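Local coordinates for protein carbohydrate deacetylase (Enterococcus faecalis, PDB 2I5I) that probably removes acetyl groups from acetylated carbohydrates, a magnesium-dependent hydrolytic step in the breakdown of oligosaccharides, at residues 25-30 against 213-218; 12-17 against 57-62; 18-23 against 220-225; 187-192 against 236-241. All coordinates share one frame; numbering follows the deposited sequence. Where two conformers were deposited one is given.

Interaction 1 (25-30 against 213-218)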
loop_
_atom_site.group_PDB
_atom_site.type_symbol
_atom_site.label_atom_id
_atom_site.label_comp_id
_atom_site.label_asym_id
_atom_site.label_seq_id
_atom_site.Cartn_x
_atom_site.Cartn_y
_atom_site.Cartn_z
ATOM N N ILE A 25 17.926 1.021 5.465
ATOM C CA ILE A 25 17.048 0.443 4.447
ATOM C C ILE A 25 17.767 0.283 3.122
ATOM O O ILE A 25 17.588 -0.733 2.446
ATOM C CB ILE A 25 15.760 1.291 4.334
ATOM C CG1 ILE A 25 14.853 1.124 5.547
ATOM C CG2 ILE A 25 15.005 0.987 3.043
ATOM C CD1 ILE A 25 13.630 2.015 5.658
ATOM N N GLU A 26 18.600 1.245 2.733
ATOM C CA GLU A 26 19.384 1.156 1.501
ATOM C C GLU A 26 20.329 -0.044 1.466
ATOM O O GLU A 26 20.459 -0.780 0.502
ATOM C CB GLU A 26 20.176 2.458 1.354
ATOM C CG GLU A 26 20.972 2.564 0.072
ATOM C CD GLU A 26 20.180 2.713 -1.209
ATOM O OE1 GLU A 26 18.957 2.972 -1.180
ATOM O OE2 GLU A 26 20.806 2.564 -2.291
ATOM N N ALA A 27 21.037 -0.183 2.582
ATOM C CA ALA A 27 22.010 -1.249 2.774
ATOM C C ALA A 27 21.348 -2.615 2.732
ATOM O O ALA A 27 21.970 -3.598 2.337
ATOM C CB ALA A 27 22.711 -0.997 4.116
ATOM N N HIS A 28 20.080 -2.700 3.124
ATOM C CA HIS A 28 19.364 -3.967 3.008
ATOM C C HIS A 28 18.870 -4.205 1.589
ATOM O O HIS A 28 19.107 -5.260 0.988
ATOM C CB HIS A 28 18.190 -3.991 3.984
ATOM C CG HIS A 28 17.189 -5.071 3.785
ATOM N ND1 HIS A 28 17.466 -6.387 4.096
ATOM C CD2 HIS A 28 15.923 -5.074 3.308
ATOM C CE1 HIS A 28 16.425 -7.145 3.819
ATOM N NE2 HIS A 28 15.464 -6.375 3.346
ATOM N N LYS A 29 18.182 -3.211 1.034
ATOM C CA LYS A 29 17.485 -3.392 -0.240
ATOM C C LYS A 29 18.453 -3.506 -1.409
ATOM O O LYS A 29 18.158 -4.264 -2.333
ATOM C CB LYS A 29 16.491 -2.243 -0.458
ATOM C CG LYS A 29 15.283 -2.307 0.469
ATOM C CD LYS A 29 14.350 -1.124 0.254
ATOM C CE LYS A 29 13.211 -1.497 -0.685
ATOM N NZ LYS A 29 12.606 -0.261 -1.292
ATOM N N ARG A 30 19.559 -2.777 -1.381
ATOM C CA ARG A 30 20.575 -2.794 -2.408
ATOM C C ARG A 30 21.823 -3.575 -2.020
ATOM O O ARG A 30 22.773 -3.689 -2.784
ATOM C CB ARG A 30 21.022 -1.343 -2.736
ATOM C CG ARG A 30 21.478 -1.222 -4.189
ATOM C CD ARG A 30 22.122 0.131 -4.488
ATOM N NE ARG A 30 21.122 1.184 -4.352
ATOM C CZ ARG A 30 20.196 1.500 -5.248
ATOM N NH1 ARG A 30 20.094 0.868 -6.404
ATOM N NH2 ARG A 30 19.341 2.485 -4.992
ATOM N N CYS A 213 27.036 -3.921 12.093
ATOM C CA CYS A 213 27.514 -2.775 11.319
ATOM C C CYS A 213 26.646 -1.550 11.604
ATOM O O CYS A 213 25.605 -1.700 12.228
ATOM C CB CYS A 213 27.514 -3.088 9.825
ATOM S SG CYS A 213 25.939 -3.672 9.155
ATOM N N HIS A 214 27.095 -0.389 11.132
ATOM C CA HIS A 214 26.380 0.848 11.392
ATOM C C HIS A 214 26.203 1.712 10.133
ATOM O O HIS A 214 26.641 2.864 10.043
ATOM C CB HIS A 214 27.121 1.607 12.474
ATOM C CG HIS A 214 27.270 0.871 13.776
ATOM N ND1 HIS A 214 28.195 -0.134 13.979
ATOM C CD2 HIS A 214 26.612 1.023 14.945
ATOM C CE1 HIS A 214 28.082 -0.574 15.222
ATOM N NE2 HIS A 214 27.127 0.112 15.842
ATOM N N PRO A 215 25.538 1.176 9.122
ATOM C CA PRO A 215 25.265 1.985 7.924
ATOM C C PRO A 215 24.282 3.097 8.295
ATOM O O PRO A 215 23.454 2.960 9.188
ATOM C CB PRO A 215 24.608 1.026 6.957
ATOM C CG PRO A 215 24.228 -0.193 7.728
ATOM C CD PRO A 215 24.979 -0.170 9.026
ATOM N N ALA A 216 24.369 4.209 7.585
ATOM C CA ALA A 216 23.500 5.357 7.694
ATOM C C ALA A 216 23.771 6.316 6.528
ATOM O O ALA A 216 24.850 6.255 5.961
ATOM C CB ALA A 216 23.704 6.124 8.986
ATOM N N PHE A 217 22.766 7.130 6.240
ATOM C CA PHE A 217 22.931 8.397 5.566
ATOM C C PHE A 217 23.157 9.417 6.680
ATOM O O PHE A 217 22.785 9.165 7.828
ATOM C CB PHE A 217 21.743 8.777 4.689
ATOM C CG PHE A 217 21.443 7.806 3.565
ATOM C CD1 PHE A 217 22.403 7.064 2.900
ATOM C CD2 PHE A 217 20.131 7.615 3.133
ATOM C CE1 PHE A 217 22.053 6.218 1.847
ATOM C CE2 PHE A 217 19.759 6.774 2.115
ATOM C CZ PHE A 217 20.741 6.042 1.477
ATOM N N ILE A 218 23.740 10.551 6.351
ATOM C CA ILE A 218 23.981 11.594 7.346
ATOM C C ILE A 218 22.879 12.657 7.311
ATOM O O ILE A 218 22.540 13.152 6.224
ATOM C CB ILE A 218 25.344 12.284 7.159
ATOM C CG1 ILE A 218 26.562 11.368 7.113
ATOM C CG2 ILE A 218 25.555 13.320 8.257
ATOM C CD1 ILE A 218 26.441 10.099 7.914
#
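Ala27, near the end of helix 18-29, and Pro215, in the extended loop that follows strand 208-213, bring the two backbones closest, with 6.9 Å between their CA atoms. Here the methyl of Ala27 lies against the CB-CG bond of Pro215, Ala27 CB standing 4.0 Å from both Pro215 CB and Pro215 CG. One helical position earlier, the stem of Glu26 rests on the end of the Phe217 ring: Glu26 CB is 3.6 Å from Phe217 CZ, and Glu26 CG is only slightly farther. The approach is oblique, with carboxylate and ring planes 40° apart. With CG of Glu26 anti to the backbone N (chi1 -176°) and the chain bent at chi2, the methylenes serve the phenyl ring while the carboxylate reaches Arg30 one turn on. Glu26 OE2 lies in the guanidinium plane of Arg30, and Arg30 NE meets it from the syn side, tilted out of the carboxylate plane, at a modelled 2.5 Å, which is short; NH2 adds a weaker bond. Arg30 also forms a salt bridge to Glu47 of the second subunit, and Phe217 packs on Phe217 of that subunit. Across the contact itself the chemistry is wholly apolar: Glu26 offers its aliphatic part to the buried loop, and its charge is compensated by Arg30, consistent with a carboxylate that stays ionised beside the subunit interface.

Interaction 2 (12-17 against 57-62)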
loop_
_atom_site.group_PDB
_atom_site.type_symbol
_atom_site.label_atom_id
_atom_site.label_comp_id
_atom_site.label_asym_id
_atom_site.label_seq_id
_atom_site.Cartn_x
_atom_site.Cartn_y
_atom_site.Cartn_z
ATOM N N ASP A 12 23.073 -1.980 13.360
ATOM C CA ASP A 12 22.630 -1.404 14.618
ATOM C C ASP A 12 22.062 0.008 14.423
ATOM O O ASP A 12 22.428 0.712 13.472
ATOM C CB ASP A 12 23.805 -1.396 15.605
ATOM C CG ASP A 12 24.281 -2.789 15.970
ATOM O OD1 ASP A 12 23.768 -3.786 15.418
ATOM O OD2 ASP A 12 25.191 -2.890 16.827
ATOM N N ASP A 13 21.151 0.403 15.293
ATOM C CA ASP A 13 20.661 1.758 15.457
ATOM C C ASP A 13 19.505 2.128 14.534
ATOM O O ASP A 13 19.295 3.309 14.244
ATOM C CB ASP A 13 21.798 2.775 15.254
ATOM C CG ASP A 13 22.868 2.720 16.329
ATOM O OD1 ASP A 13 22.557 2.170 17.403
ATOM O OD2 ASP A 13 24.007 3.208 16.120
ATOM N N PHE A 14 18.714 1.161 14.101
ATOM C CA PHE A 14 17.463 1.512 13.381
ATOM C C PHE A 14 16.626 2.468 14.195
ATOM O O PHE A 14 16.490 2.331 15.415
ATOM C CB PHE A 14 16.686 0.245 13.035
ATOM C CG PHE A 14 15.724 0.409 11.860
ATOM C CD1 PHE A 14 16.240 0.669 10.594
ATOM C CD2 PHE A 14 14.365 0.294 12.063
ATOM C CE1 PHE A 14 15.361 0.821 9.529
ATOM C CE2 PHE A 14 13.480 0.439 10.998
ATOM C CZ PHE A 14 14.000 0.687 9.745
ATOM N N GLY A 15 16.026 3.494 13.582
ATOM C CA GLY A 15 15.233 4.465 14.293
ATOM C C GLY A 15 16.031 5.499 15.058
ATOM O O GLY A 15 15.436 6.359 15.710
ATOM N N TYR A 16 17.359 5.435 15.001
ATOM C CA TYR A 16 18.203 6.384 15.709
ATOM C C TYR A 16 17.875 7.797 15.245
ATOM O O TYR A 16 17.533 8.700 16.014
ATOM C CB TYR A 16 19.659 6.016 15.489
ATOM C CG TYR A 16 20.681 6.651 16.398
ATOM C CD1 TYR A 16 20.333 7.288 17.584
ATOM C CD2 TYR A 16 22.020 6.601 16.043
ATOM C CE1 TYR A 16 21.314 7.851 18.376
ATOM C CE2 TYR A 16 23.004 7.163 16.842
ATOM C CZ TYR A 16 22.639 7.789 18.008
ATOM O OH TYR A 16 23.618 8.352 18.807
ATOM N N THR A 17 18.003 8.006 13.935
ATOM C CA THR A 17 17.585 9.260 13.303
ATOM C C THR A 17 16.995 8.951 11.926
ATOM O O THR A 17 17.257 7.883 11.360
ATOM C CB THR A 17 18.693 10.313 13.227
ATOM O OG1 THR A 17 19.265 10.361 11.922
ATOM C CG2 THR A 17 19.953 10.043 14.065
ATOM N N PRO A 57 9.789 -4.322 3.611
ATOM C CA PRO A 57 9.002 -5.367 4.272
ATOM C C PRO A 57 9.790 -6.663 4.469
ATOM O O PRO A 57 9.391 -7.507 5.280
ATOM C CB PRO A 57 7.848 -5.634 3.297
ATOM C CG PRO A 57 8.371 -5.163 1.970
ATOM C CD PRO A 57 9.221 -3.969 2.295
ATOM N N THR A 58 10.893 -6.842 3.749
ATOM C CA THR A 58 11.710 -8.024 3.896
ATOM C C THR A 58 12.711 -7.896 5.045
ATOM O O THR A 58 13.468 -8.835 5.333
ATOM C CB THR A 58 12.490 -8.332 2.604
ATOM O OG1 THR A 58 13.212 -7.170 2.183
ATOM C CG2 THR A 58 11.531 -8.668 1.465
ATOM N N LEU A 59 12.766 -6.729 5.686
ATOM C CA LEU A 59 13.856 -6.521 6.652
ATOM C C LEU A 59 13.513 -7.071 8.026
ATOM O O LEU A 59 12.462 -6.764 8.582
ATOM C CB LEU A 59 14.203 -5.038 6.721
ATOM C CG LEU A 59 15.223 -4.598 7.772
ATOM C CD1 LEU A 59 16.550 -5.302 7.552
ATOM C CD2 LEU A 59 15.420 -3.091 7.767
ATOM N N ALA A 60 14.418 -7.901 8.562
ATOM C CA ALA A 60 14.169 -8.443 9.901
ATOM C C ALA A 60 14.606 -7.433 10.952
ATOM O O ALA A 60 15.616 -6.740 10.828
ATOM C CB ALA A 60 14.857 -9.786 10.063
ATOM N N ILE A 61 13.816 -7.313 12.027
ATOM C CA ILE A 61 14.062 -6.279 13.013
ATOM C C ILE A 61 13.969 -6.779 14.464
ATOM O O ILE A 61 12.948 -7.350 14.834
ATOM C CB ILE A 61 13.062 -5.112 12.848
ATOM C CG1 ILE A 61 13.060 -4.560 11.419
ATOM C CG2 ILE A 61 13.317 -4.024 13.871
ATOM C CD1 ILE A 61 12.037 -3.453 11.233
ATOM N N GLY A 62 15.024 -6.538 15.223
ATOM C CA GLY A 62 15.116 -6.869 16.638
ATOM C C GLY A 62 15.150 -5.605 17.475
ATOM O O GLY A 62 15.117 -4.470 16.970
#
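Phe14 meets two aliphatic side chains, Leu59 just ahead of strand 60-65 and Ile61 within it, through different parts of its ring. Phe14 CE1 lies 4.3 Å from Leu59 CD2, and Phe14 CE2 lies 4.2 Å from Ile61 CD1, so the two CE atoms of the ring each have their own methyl partner. Both methyls come in obliquely, and the Phe14 and Ile61 side chains cross at about a right angle. The first torsion of Phe14 (chi1 -157°) sets CG anti to the backbone N and carries the ring away from the type II turn of Asp13 to Tyr16 into the space between the strand and the helices. Ile61 answers with an extended CG1 branch: chi2 of 178° carries CD1 out to the ring, whereas CG2 takes the position anti to N. Leu59 uses one branch, CD2. The CA atoms of Phe14 and Ile61 are 8.5 Å apart, a gap spanned by side chains alone.

Immediately before Phe14 stands Asp13, whose carboxylate forms a salt bridge with Arg232 and whose side chain touches His130, the predicted magnesium ligand; Asp13, His64 and His130 together may outline a vacant metal site. Phe14 packs into the core next to this residue. Its ring is enclosed by Thr21, Ile24 and Ile25 of helix 18-29 and by Ala48 and Ala52 of helix 45-55, while strand 35-38, which pairs with strand 60-65 in the parallel sheet, contributes Thr36 to Phe14, Leu59 and Ile61 alike.

Interaction 3 (18-23 against 220-225)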
loop_
_atom_site.group_PDB
_atom_site.type_symbol
_atom_site.label_atom_id
_atom_site.label_comp_id
_atom_site.label_asym_id
_atom_site.label_seq_id
_atom_site.Cartn_x
_atom_site.Cartn_y
_atom_site.Cartn_z
ATOM N N PRO A 18 16.192 9.841 11.363
ATOM C CA PRO A 18 15.622 9.587 10.025
ATOM C C PRO A 18 16.620 9.163 8.961
ATOM O O PRO A 18 16.338 8.271 8.168
ATOM C CB PRO A 18 15.006 10.964 9.679
ATOM C CG PRO A 18 14.548 11.440 11.028
ATOM C CD PRO A 18 15.745 11.116 11.910
ATOM N N ALA A 19 17.810 9.751 8.860
ATOM C CA ALA A 19 18.785 9.370 7.868
ATOM C C ALA A 19 19.507 8.054 8.173
ATOM O O ALA A 19 19.913 7.347 7.263
ATOM C CB ALA A 19 19.867 10.443 7.709
ATOM N N VAL A 20 19.676 7.750 9.458
ATOM C CA VAL A 20 20.219 6.442 9.810
ATOM C C VAL A 20 19.224 5.393 9.307
ATOM O O VAL A 20 19.631 4.510 8.565
ATOM C CB VAL A 20 20.474 6.291 11.315
ATOM C CG1 VAL A 20 20.806 4.829 11.626
ATOM C CG2 VAL A 20 21.602 7.191 11.788
ATOM N N THR A 21 17.952 5.513 9.665
ATOM C CA THR A 21 16.910 4.581 9.229
ATOM C C THR A 21 16.947 4.383 7.719
ATOM O O THR A 21 16.895 3.280 7.172
ATOM C CB THR A 21 15.539 5.073 9.684
ATOM O OG1 THR A 21 15.498 4.963 11.140
ATOM C CG2 THR A 21 14.374 4.263 9.142
ATOM N N GLN A 22 17.058 5.484 6.960
ATOM C CA GLN A 22 17.023 5.270 5.499
ATOM C C GLN A 22 18.335 4.712 4.962
ATOM O O GLN A 22 18.374 3.977 3.976
ATOM C CB GLN A 22 16.659 6.568 4.784
ATOM C CG GLN A 22 15.257 7.084 5.081
ATOM C CD GLN A 22 14.187 6.104 4.642
ATOM O OE1 GLN A 22 14.296 5.493 3.590
ATOM N NE2 GLN A 22 13.099 5.954 5.397
ATOM N N GLY A 23 19.454 5.029 5.608
ATOM C CA GLY A 23 20.709 4.405 5.228
ATOM C C GLY A 23 20.690 2.905 5.472
ATOM O O GLY A 23 21.179 2.143 4.648
ATOM N N THR A 220 21.569 16.115 10.132
ATOM C CA THR A 220 22.140 16.867 11.252
ATOM C C THR A 220 21.847 16.143 12.568
ATOM O O THR A 220 22.625 16.270 13.501
ATOM C CB THR A 220 21.576 18.289 11.360
ATOM O OG1 THR A 220 20.143 18.210 11.433
ATOM C CG2 THR A 220 21.895 19.102 10.116
ATOM N N ILE A 221 20.726 15.427 12.616
ATOM C CA ILE A 221 20.374 14.742 13.869
ATOM C C ILE A 221 21.481 13.748 14.200
ATOM O O ILE A 221 21.973 13.720 15.326
ATOM C CB ILE A 221 19.000 14.081 13.808
ATOM C CG1 ILE A 221 17.889 15.066 13.402
ATOM C CG2 ILE A 221 18.607 13.408 15.114
ATOM C CD1 ILE A 221 16.943 14.412 12.429
ATOM N N LEU A 222 21.930 12.938 13.245
ATOM C CA LEU A 222 23.051 12.045 13.539
ATOM C C LEU A 222 24.286 12.827 13.953
ATOM O O LEU A 222 24.971 12.504 14.928
ATOM C CB LEU A 222 23.355 11.167 12.324
ATOM C CG LEU A 222 24.597 10.284 12.437
ATOM C CD1 LEU A 222 24.503 9.343 13.623
ATOM C CD2 LEU A 222 24.801 9.517 11.136
ATOM N N GLN A 223 24.596 13.889 13.203
ATOM C CA GLN A 223 25.780 14.693 13.515
ATOM C C GLN A 223 25.766 15.241 14.940
ATOM O O GLN A 223 26.802 15.428 15.588
ATOM C CB GLN A 223 25.843 15.886 12.574
ATOM C CG GLN A 223 26.504 15.716 11.225
ATOM C CD GLN A 223 27.009 17.083 10.753
ATOM O OE1 GLN A 223 26.305 18.076 10.940
ATOM N NE2 GLN A 223 28.202 17.113 10.180
ATOM N N ASN A 224 24.573 15.544 15.420
ATOM C CA ASN A 224 24.382 16.170 16.713
ATOM C C ASN A 224 24.598 15.158 17.848
ATOM O O ASN A 224 24.945 15.548 18.954
ATOM C CB ASN A 224 22.974 16.736 16.828
ATOM C CG ASN A 224 22.769 18.004 15.988
ATOM O OD1 ASN A 224 23.711 18.606 15.499
ATOM N ND2 ASN A 224 21.505 18.381 15.841
ATOM N N GLN A 225 24.354 13.893 17.514
ATOM C CA GLN A 225 24.096 12.852 18.479
ATOM C C GLN A 225 25.125 11.743 18.533
ATOM O O GLN A 225 25.253 11.135 19.603
ATOM C CB GLN A 225 22.707 12.215 18.196
ATOM C CG GLN A 225 21.770 12.601 19.347
ATOM C CD GLN A 225 22.218 11.849 20.592
ATOM O OE1 GLN A 225 22.686 12.392 21.585
ATOM N NE2 GLN A 225 22.119 10.530 20.546
#
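Val20 and Leu222 carry the firmer half of this helix-to-helix contact, and Pro18 and Ile221 make the other. Helix 18-29 enters with its first turn and meets the first turn of the short helix 220-225, the CA atoms of Val20 and Leu222 being 7.3 Å apart. Leu222 can be followed outward. Its CB points toward helix 18-29 and bears CG anti to the backbone N (chi1 174°), which aims the fork at Val20. From CG both branches converge on one methyl: Leu222 CD2 stands 4.0 Å from Val20 CG2, and Leu222 CD1 is at 4.1 Å from that same Val20 CG2. A single valine methyl is therefore set against the fork of the leucine, the two side chains crossing at about a right angle. Val20 CG1, the branch anti to its own N, instead packs on the carbonyl O of Asp13.

In the second pair Ile221 CD1 comes up to CD of the Pro18 ring, but in one of two modelled conformers of Ile221, so this approach is less certain. Between the helices sits Asp219, the residue just ahead of helix 220-225: its OD1 accepts from Leu222 N and its OD2 from Ala19 N, so one carboxylate ties the first turns of both helices. Pro18 and Ala19 also pack on Glu26 and Phe217 of the second subunit. The contact lies beside the probable metal site of this YdjC-family fold: Val20 touches residues of the possible site, and the side chain of Leu222 is about 9 Å from that of His130, the predicted magnesium ligand.

Interaction 4 (187-192 against 236-241)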
loop_
_atom_site.group_PDB
_atom_site.type_symbol
_atom_site.label_atom_id
_atom_site.label_comp_id
_atom_site.label_asym_id
_atom_site.label_seq_id
_atom_site.Cartn_x
_atom_site.Cartn_y
_atom_site.Cartn_z
ATOM N N LYS A 187 38.269 2.531 11.893
ATOM C CA LYS A 187 39.418 2.491 10.978
ATOM C C LYS A 187 39.548 1.177 10.225
ATOM O O LYS A 187 40.439 1.003 9.385
ATOM C CB LYS A 187 40.676 2.829 11.784
ATOM C CG LYS A 187 40.592 4.225 12.395
ATOM C CD LYS A 187 40.918 5.310 11.379
ATOM N N ALA A 188 38.652 0.237 10.491
ATOM C CA ALA A 188 38.613 -1.052 9.828
ATOM C C ALA A 188 37.556 -1.087 8.733
ATOM O O ALA A 188 37.363 -2.108 8.068
ATOM C CB ALA A 188 38.341 -2.166 10.849
ATOM N N ILE A 189 36.848 0.029 8.557
ATOM C CA ILE A 189 35.863 0.104 7.476
ATOM C C ILE A 189 36.548 0.018 6.117
ATOM O O ILE A 189 37.183 0.932 5.597
ATOM C CB ILE A 189 35.020 1.384 7.581
ATOM C CG1 ILE A 189 34.319 1.565 8.933
ATOM C CG2 ILE A 189 34.002 1.439 6.446
ATOM C CD1 ILE A 189 33.426 0.383 9.242
ATOM N N SER A 190 36.429 -1.157 5.512
ATOM C CA SER A 190 36.870 -1.386 4.149
ATOM C C SER A 190 36.387 -2.732 3.647
ATOM O O SER A 190 35.834 -3.587 4.345
ATOM C CB SER A 190 38.392 -1.250 4.058
ATOM O OG SER A 190 38.989 -2.378 4.681
ATOM N N THR A 191 36.579 -2.930 2.343
ATOM C CA THR A 191 36.127 -4.152 1.714
ATOM C C THR A 191 36.895 -5.359 2.248
ATOM O O THR A 191 36.338 -6.425 2.485
ATOM C CB THR A 191 36.340 -4.097 0.185
ATOM O OG1 THR A 191 35.687 -2.947 -0.350
ATOM C CG2 THR A 191 35.697 -5.324 -0.426
ATOM N N GLU A 192 38.183 -5.113 2.385
ATOM C CA GLU A 192 39.156 -6.114 2.810
ATOM C C GLU A 192 38.759 -6.717 4.150
ATOM O O GLU A 192 38.786 -7.941 4.314
ATOM C CB GLU A 192 40.568 -5.507 2.874
ATOM N N VAL A 236 27.651 1.948 4.056
ATOM C CA VAL A 236 26.612 1.707 3.059
ATOM C C VAL A 236 27.259 1.335 1.732
ATOM O O VAL A 236 26.851 0.402 1.035
ATOM C CB VAL A 236 25.703 2.919 2.818
ATOM C CG1 VAL A 236 24.675 2.552 1.749
ATOM C CG2 VAL A 236 25.005 3.359 4.090
ATOM N N GLU A 237 28.320 2.091 1.433
ATOM C CA GLU A 237 28.918 1.876 0.116
ATOM C C GLU A 237 29.457 0.465 0.015
ATOM O O GLU A 237 29.283 -0.247 -0.965
ATOM C CB GLU A 237 29.992 2.942 -0.108
ATOM C CG GLU A 237 30.666 2.870 -1.454
ATOM C CD GLU A 237 31.746 3.929 -1.626
ATOM O OE1 GLU A 237 32.370 4.378 -0.641
ATOM O OE2 GLU A 237 31.947 4.302 -2.804
ATOM N N ILE A 238 30.149 0.058 1.080
ATOM C CA ILE A 238 30.775 -1.270 1.035
ATOM C C ILE A 238 29.726 -2.359 1.095
ATOM O O ILE A 238 29.774 -3.345 0.369
ATOM C CB ILE A 238 31.780 -1.415 2.195
ATOM C CG1 ILE A 238 33.034 -0.572 2.005
ATOM C CG2 ILE A 238 32.107 -2.886 2.411
ATOM C CD1 ILE A 238 33.719 -0.130 3.260
ATOM N N LEU A 239 28.725 -2.200 1.963
ATOM C CA LEU A 239 27.708 -3.247 2.077
ATOM C C LEU A 239 26.801 -3.376 0.858
ATOM O O LEU A 239 26.107 -4.379 0.720
ATOM C CB LEU A 239 26.840 -3.026 3.326
ATOM C CG LEU A 239 27.633 -3.061 4.643
ATOM C CD1 LEU A 239 26.802 -2.553 5.804
ATOM C CD2 LEU A 239 28.125 -4.482 4.892
ATOM N N THR A 240 26.792 -2.399 -0.047
ATOM C CA THR A 240 25.998 -2.487 -1.262
ATOM C C THR A 240 26.861 -2.762 -2.491
ATOM O O THR A 240 26.350 -2.780 -3.620
ATOM C CB THR A 240 25.209 -1.178 -1.504
ATOM O OG1 THR A 240 26.163 -0.122 -1.636
ATOM C CG2 THR A 240 24.326 -0.836 -0.329
ATOM N N SER A 241 28.160 -2.991 -2.293
ATOM C CA SER A 241 29.069 -3.241 -3.405
ATOM C C SER A 241 28.918 -4.630 -4.002
ATOM O O SER A 241 28.609 -5.616 -3.337
ATOM C CB SER A 241 30.519 -2.993 -2.974
ATOM O OG SER A 241 31.023 -3.940 -2.047
#
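Ile238 makes a small, mainly apolar surface contact with Ile189, Ser190 and Thr191, where the last turn of helix 231-239 lies beside the chain entering helix 191-203. The tip of Ile238 does most of the touching. Ile238 CD1 sits 3.5 Å from Ser190 CA and 3.6 Å from Ile189 CG2, so the methyl lodges against backbone on one hand and a branch methyl on the other. CG1 of Ile238 is anti to the carbonyl carbon (chi1 -71°) and chi2 of 152° extends the chain, which is what brings CD1 across to the neighbouring segment. The two isoleucines approach obliquely. Thr191 borders the same methyl through its backbone, Thr191 N being 4.1 Å from Ile238 CD1, and the CA atoms of Thr191 and Ile238 are the nearest pair at 6.1 Å.

Both segments carry helix boundaries. Ser190 is the N-cap of helix 191-203, and Ser241 is the N-cap of helix 242-250, so the contact joins the start of one helix to the junction between two others. At that junction Ser241 OG donates to Ile238 O at 2.8 Å, in the carbonyl plane and on a lone pair, with a C=O...O angle of 135°. Ser241 N donates to this carbonyl as well, giving Ile238 O two donors where the helix ends, while Ser241 OG also receives a weak bond from Val244 N in the next helix. Around the apolar contact, Ile189 leans on Tyr228, Arg234 and Glu235, Thr191 touches Glu243, and Ile238 is flanked by Val244.

From the N terminus, residues 12-17 open interaction 2, which closes the shortest loop, one that holds helix 18-29, strand 35-38 and helix 45-55, and ties strand 13-14 to the start of strand 60-65. Helix 18-29 supplies the first segments of interactions 3 and 1 in turn; their partners return in reverse order, 213-218 before 220-225, so interaction 1 nests within interaction 3. Interaction 2 crosses both. Interaction 4 opens at 187-192, after interaction 2 has closed, and ends at 236-241, crossing interactions 1 and 3. Helix 18-29 is thus tied to the segments after strand 208-213, while interaction 4 connects helices 191-203 and 231-239. Direct touches link interaction 1 to each of the others.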